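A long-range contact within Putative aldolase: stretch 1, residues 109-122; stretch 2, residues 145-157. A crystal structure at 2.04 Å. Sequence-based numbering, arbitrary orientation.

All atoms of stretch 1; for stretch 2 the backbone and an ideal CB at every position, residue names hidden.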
# COMPACT_ATOMS: atom_id res chain seq x y z
N ASP A 109 10.26 2.04 -24.88
CA ASP A 109 8.84 1.89 -25.18
C ASP A 109 8.84 0.63 -26.04
O ASP A 109 9.54 0.59 -27.06
CB ASP A 109 8.33 3.08 -26.00
CG ASP A 109 6.86 2.94 -26.39
OD1 ASP A 109 6.42 1.81 -26.69
OD2 ASP A 109 6.15 3.96 -26.42
N PRO A 110 8.07 -0.40 -25.65
CA PRO A 110 7.99 -1.68 -26.39
C PRO A 110 7.87 -1.54 -27.91
O PRO A 110 8.27 -2.43 -28.66
CB PRO A 110 6.78 -2.37 -25.75
CG PRO A 110 5.97 -1.24 -25.20
CD PRO A 110 7.03 -0.33 -24.62
N GLN A 111 7.31 -0.42 -28.35
CA GLN A 111 7.15 -0.12 -29.77
C GLN A 111 8.50 0.02 -30.48
O GLN A 111 8.61 -0.24 -31.68
CB GLN A 111 6.36 1.18 -29.90
CG GLN A 111 6.39 1.83 -31.28
CD GLN A 111 5.14 1.56 -32.09
OE1 GLN A 111 4.02 1.67 -31.58
NE2 GLN A 111 5.33 1.22 -33.35
N ASN A 112 9.52 0.41 -29.72
CA ASN A 112 10.87 0.62 -30.24
C ASN A 112 11.89 -0.42 -29.77
O ASN A 112 13.10 -0.15 -29.75
CB ASN A 112 11.36 2.00 -29.82
CG ASN A 112 10.39 3.09 -30.21
OD1 ASN A 112 10.06 3.96 -29.39
ND2 ASN A 112 9.93 3.06 -31.45
N ILE A 113 11.43 -1.61 -29.41
CA ILE A 113 12.33 -2.65 -28.93
C ILE A 113 13.45 -2.99 -29.91
O ILE A 113 14.61 -3.11 -29.51
CB ILE A 113 11.53 -3.94 -28.56
CG1 ILE A 113 12.42 -4.90 -27.76
CG2 ILE A 113 10.99 -4.61 -29.81
CD1 ILE A 113 12.84 -4.34 -26.41
N ASP A 114 13.13 -3.13 -31.20
CA ASP A 114 14.15 -3.46 -32.19
C ASP A 114 15.22 -2.39 -32.31
O ASP A 114 16.40 -2.70 -32.48
CB ASP A 114 13.52 -3.72 -33.57
CG ASP A 114 12.78 -5.05 -33.65
OD1 ASP A 114 13.26 -6.05 -33.06
OD2 ASP A 114 11.72 -5.11 -34.31
N ARG A 115 14.82 -1.12 -32.23
CA ARG A 115 15.78 -0.02 -32.33
C ARG A 115 16.64 -0.01 -31.07
O ARG A 115 17.83 0.30 -31.11
CB ARG A 115 15.04 1.31 -32.47
CG ARG A 115 15.92 2.47 -32.89
CD ARG A 115 15.37 3.78 -32.35
NE ARG A 115 14.01 4.05 -32.80
CZ ARG A 115 13.12 4.75 -32.11
NH1 ARG A 115 13.43 5.27 -30.93
NH2 ARG A 115 11.91 4.97 -32.62
N ALA A 116 16.03 -0.36 -29.94
CA ALA A 116 16.74 -0.40 -28.66
C ALA A 116 17.79 -1.52 -28.66
O ALA A 116 18.84 -1.38 -28.03
CB ALA A 116 15.76 -0.60 -27.51
N ILE A 117 17.50 -2.61 -29.37
CA ILE A 117 18.44 -3.73 -29.44
C ILE A 117 19.72 -3.32 -30.16
O ILE A 117 20.81 -3.79 -29.83
CB ILE A 117 17.80 -4.96 -30.16
CG1 ILE A 117 16.67 -5.52 -29.29
CG2 ILE A 117 18.87 -6.03 -30.44
CD1 ILE A 117 15.88 -6.64 -29.94
N VAL A 118 19.57 -2.44 -31.15
CA VAL A 118 20.70 -1.93 -31.91
C VAL A 118 21.57 -1.11 -30.96
O VAL A 118 22.80 -1.20 -30.96
CB VAL A 118 20.23 -1.01 -33.06
CG1 VAL A 118 21.42 -0.32 -33.70
CG2 VAL A 118 19.44 -1.83 -34.10
N LEU A 119 20.91 -0.29 -30.14
CA LEU A 119 21.60 0.55 -29.17
C LEU A 119 22.31 -0.33 -28.15
O LEU A 119 23.51 -0.17 -27.89
CB LEU A 119 20.58 1.46 -28.48
CG LEU A 119 21.09 2.62 -27.61
CD1 LEU A 119 21.87 3.60 -28.48
CD2 LEU A 119 19.90 3.31 -26.96
N ALA A 120 21.57 -1.28 -27.59
CA ALA A 120 22.10 -2.20 -26.59
C ALA A 120 23.35 -2.91 -27.09
O ALA A 120 24.35 -3.00 -26.37
CB ALA A 120 21.05 -3.23 -26.21
N LYS A 121 23.28 -3.41 -28.31
CA LYS A 121 24.41 -4.12 -28.92
C LYS A 121 25.66 -3.24 -28.90
O LYS A 121 26.74 -3.71 -28.55
CB LYS A 121 24.05 -4.51 -30.36
CG LYS A 121 24.91 -5.61 -30.94
CD LYS A 121 24.22 -6.23 -32.14
CE LYS A 121 24.91 -7.52 -32.58
NZ LYS A 121 24.07 -8.27 -33.56
N ALA A 122 25.50 -1.97 -29.27
CA ALA A 122 26.62 -1.04 -29.28
C ALA A 122 27.16 -0.78 -27.86
O ALA A 122 28.37 -0.70 -27.65
CB ALA A 122 26.20 0.28 -29.93
N UNK A 145 3.53 -10.36 -31.72
CA UNK A 145 4.93 -10.58 -32.01
C UNK A 145 5.93 -9.87 -31.12
O UNK A 145 7.13 -9.91 -31.40
CB UNK A 145 5.20 -10.17 -33.46
N UNK A 146 5.47 -9.22 -30.06
CA UNK A 146 6.40 -8.53 -29.18
C UNK A 146 7.28 -9.50 -28.39
O UNK A 146 8.50 -9.41 -28.44
CB UNK A 146 5.63 -7.63 -28.22
N UNK A 147 6.65 -10.41 -27.66
CA UNK A 147 7.39 -11.39 -26.88
C UNK A 147 8.39 -12.16 -27.73
O UNK A 147 9.47 -12.52 -27.26
CB UNK A 147 6.42 -12.36 -26.21
N UNK A 148 8.03 -12.42 -28.98
CA UNK A 148 8.90 -13.16 -29.89
C UNK A 148 10.14 -12.36 -30.27
O UNK A 148 11.12 -12.91 -30.76
CB UNK A 148 8.13 -13.55 -31.15
N UNK A 149 10.09 -11.05 -30.03
CA UNK A 149 11.22 -10.19 -30.35
C UNK A 149 12.25 -10.16 -29.23
O UNK A 149 13.29 -9.51 -29.36
CB UNK A 149 10.73 -8.77 -30.64
N UNK A 150 11.96 -10.86 -28.13
CA UNK A 150 12.87 -10.87 -27.00
C UNK A 150 14.03 -11.85 -27.14
O UNK A 150 15.04 -11.71 -26.46
CB UNK A 150 12.09 -11.19 -25.73
N UNK A 151 13.89 -12.84 -28.01
CA UNK A 151 14.99 -13.78 -28.18
C UNK A 151 16.25 -13.07 -28.68
O UNK A 151 17.37 -13.51 -28.41
CB UNK A 151 14.59 -14.89 -29.15
N UNK A 152 16.06 -11.97 -29.39
CA UNK A 152 17.18 -11.21 -29.94
C UNK A 152 18.05 -10.53 -28.88
O UNK A 152 19.14 -10.03 -29.20
CB UNK A 152 16.65 -10.15 -30.91
N UNK A 153 17.60 -10.51 -27.63
CA UNK A 153 18.37 -9.86 -26.57
C UNK A 153 19.17 -10.85 -25.72
O UNK A 153 19.93 -10.44 -24.84
CB UNK A 153 17.43 -9.06 -25.67
N UNK A 154 19.03 -12.14 -26.00
CA UNK A 154 19.72 -13.18 -25.24
C UNK A 154 21.23 -13.01 -25.04
O UNK A 154 21.75 -13.35 -23.97
CB UNK A 154 19.48 -14.52 -25.94
N UNK A 155 21.93 -12.49 -26.04
CA UNK A 155 23.37 -12.30 -25.91
C UNK A 155 23.78 -10.88 -25.49
O UNK A 155 24.96 -10.63 -25.26
CB UNK A 155 24.04 -12.65 -27.24
N UNK A 156 22.81 -9.98 -25.39
CA UNK A 156 23.09 -8.60 -25.02
C UNK A 156 22.62 -8.20 -23.63
O UNK A 156 23.40 -7.71 -22.81
CB UNK A 156 22.45 -7.67 -26.05
N UNK A 157 21.34 -8.40 -23.36
CA UNK A 157 20.77 -8.03 -22.07
C UNK A 157 21.37 -8.74 -20.86
O UNK A 157 21.66 -9.93 -20.91
CB UNK A 157 19.26 -8.30 -22.10

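Position 145 has phi 77° and psi 7°, and nothing of stretch 1 lies within 5.5 Å of its ideal CB. The positive phi by itself favours glycine, and the deposited residue is Gly145.

At 146 CA-to-CB points sideways and no atom of stretch 1 lies within 5.5 Å of the ideal CB, yet the CA lies 7.6 Å from the CA of Pro110. A small residue would leave that gap open; a long apolar or aromatic one could reach the proline and Ile113. Phe146, with chi1 t, spans it. Its CE1 is 3.8 Å from Pro110 CB, which makes an off-centre CH-pi contact 4.2 Å from the ring centroid, 30° off the normal. Ile113 CB meets the ring edge, 4.0 Å from Phe146 CE1.

Positions 147 and 148 are out of reach of stretch 1, which therefore sets no preference; they are Leu147 and Ser148.

Position 149 points toward stretch 1, its ideal CB 4.3 Å from Ile113 CG2 and 4.4 Å from Asp114 OD1. An apolar stem suits the first neighbour and a positive or hydrogen-bonding end the second; lysine, arginine or glutamine would all be reasonable. Lys149 is extended (m, then t throughout). Its CD packs 3.8 Å from Ile113 CG2, while its NZ forms a long salt bridge with Asp114 OD2 at 4.0 Å. A water accepts from Lys149 NZ at 3.2 Å and donates to Pro110 O at 2.7 Å, linking the stretches where no direct hydrogen bond does.

Position 150 points away, leaving the choice wide; Leu150 turns its end back, but CD2 stays 4.6 Å from Ile113 CG1. Position 151 also points away and is Lys151.

At 152 CA-to-CB points toward stretch 1, and the ideal CB is already 3.7 Å from Ile117 CD1. A small apolar side chain suffices for contact. Ala152 supplies it, its CB 3.8 Å from Ile117 CD1.

At 153 the direction is sideways and the ideal CB is 5.1 Å from Ile117 CG1, so a branched or longer apolar residue is needed to close the distance. Ile153, chi1 p, does so with CG2, 3.9 Å from Ile117 CD1.

Positions 154 and 155 are beyond contact, and stretch 1 does not discriminate among side chains there; they are Asp154 and Lys155.

Position 156 points toward the helix, its ideal CB 4.7 Å from Ala120 CB and 4.9 Å from Lys121 N. The small alanine leaves room for a medium apolar side chain such as valine, leucine or isoleucine. Ile156 places CG2 3.5 Å from Ala120 CB and 3.9 Å from Lys121 N.

Position 157 points sideways without contact; it is Ala157.

Stretch 2 145-157: GFLSKLKAIDKIA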
# COMPACT_ATOMS: atom_id res chain seq x y z
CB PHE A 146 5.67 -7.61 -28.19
CG PHE A 146 6.58 -7.03 -27.15
CD1 PHE A 146 7.58 -6.12 -27.51
CD2 PHE A 146 6.49 -7.44 -25.82
CE1 PHE A 146 8.47 -5.63 -26.57
CE2 PHE A 146 7.39 -6.96 -24.87
CZ PHE A 146 8.38 -6.05 -25.24
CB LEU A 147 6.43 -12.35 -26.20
CG LEU A 147 5.48 -11.69 -25.20
CD1 LEU A 147 4.43 -12.70 -24.74
CD2 LEU A 147 6.29 -11.17 -24.02
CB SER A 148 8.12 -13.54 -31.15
OG SER A 148 6.99 -14.33 -30.83
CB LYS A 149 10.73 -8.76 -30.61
CG LYS A 149 9.79 -8.64 -31.80
CD LYS A 149 9.32 -7.20 -31.99
CE LYS A 149 8.38 -7.10 -33.18
NZ LYS A 149 7.91 -5.71 -33.44
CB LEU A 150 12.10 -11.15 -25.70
CG LEU A 150 10.99 -10.15 -25.35
CD1 LEU A 150 10.46 -10.48 -23.96
CD2 LEU A 150 11.52 -8.72 -25.39
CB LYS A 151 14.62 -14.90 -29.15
CG LYS A 151 15.76 -15.89 -29.35
CD LYS A 151 15.37 -17.09 -30.19
CE LYS A 151 16.57 -18.02 -30.40
NZ LYS A 151 16.18 -19.25 -31.16
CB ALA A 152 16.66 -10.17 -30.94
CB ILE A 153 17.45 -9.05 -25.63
CG1 ILE A 153 16.69 -9.98 -24.68
CG2 ILE A 153 16.46 -8.25 -26.44
CD1 ILE A 153 15.92 -9.23 -23.59
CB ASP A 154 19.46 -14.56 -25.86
CG ASP A 154 18.09 -15.09 -25.52
OD1 ASP A 154 17.49 -14.62 -24.52
OD2 ASP A 154 17.60 -15.99 -26.23
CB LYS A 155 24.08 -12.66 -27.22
CG LYS A 155 24.52 -14.11 -27.33
CD LYS A 155 23.35 -15.06 -27.21
CE LYS A 155 23.81 -16.51 -27.28
NZ LYS A 155 22.66 -17.46 -27.16
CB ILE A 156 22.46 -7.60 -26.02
CG1 ILE A 156 23.02 -7.82 -27.42
CG2 ILE A 156 22.74 -6.18 -25.57
CD1 ILE A 156 22.30 -8.88 -28.21
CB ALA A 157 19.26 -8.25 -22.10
O HOH W 1 7.83 -3.78 -30.93
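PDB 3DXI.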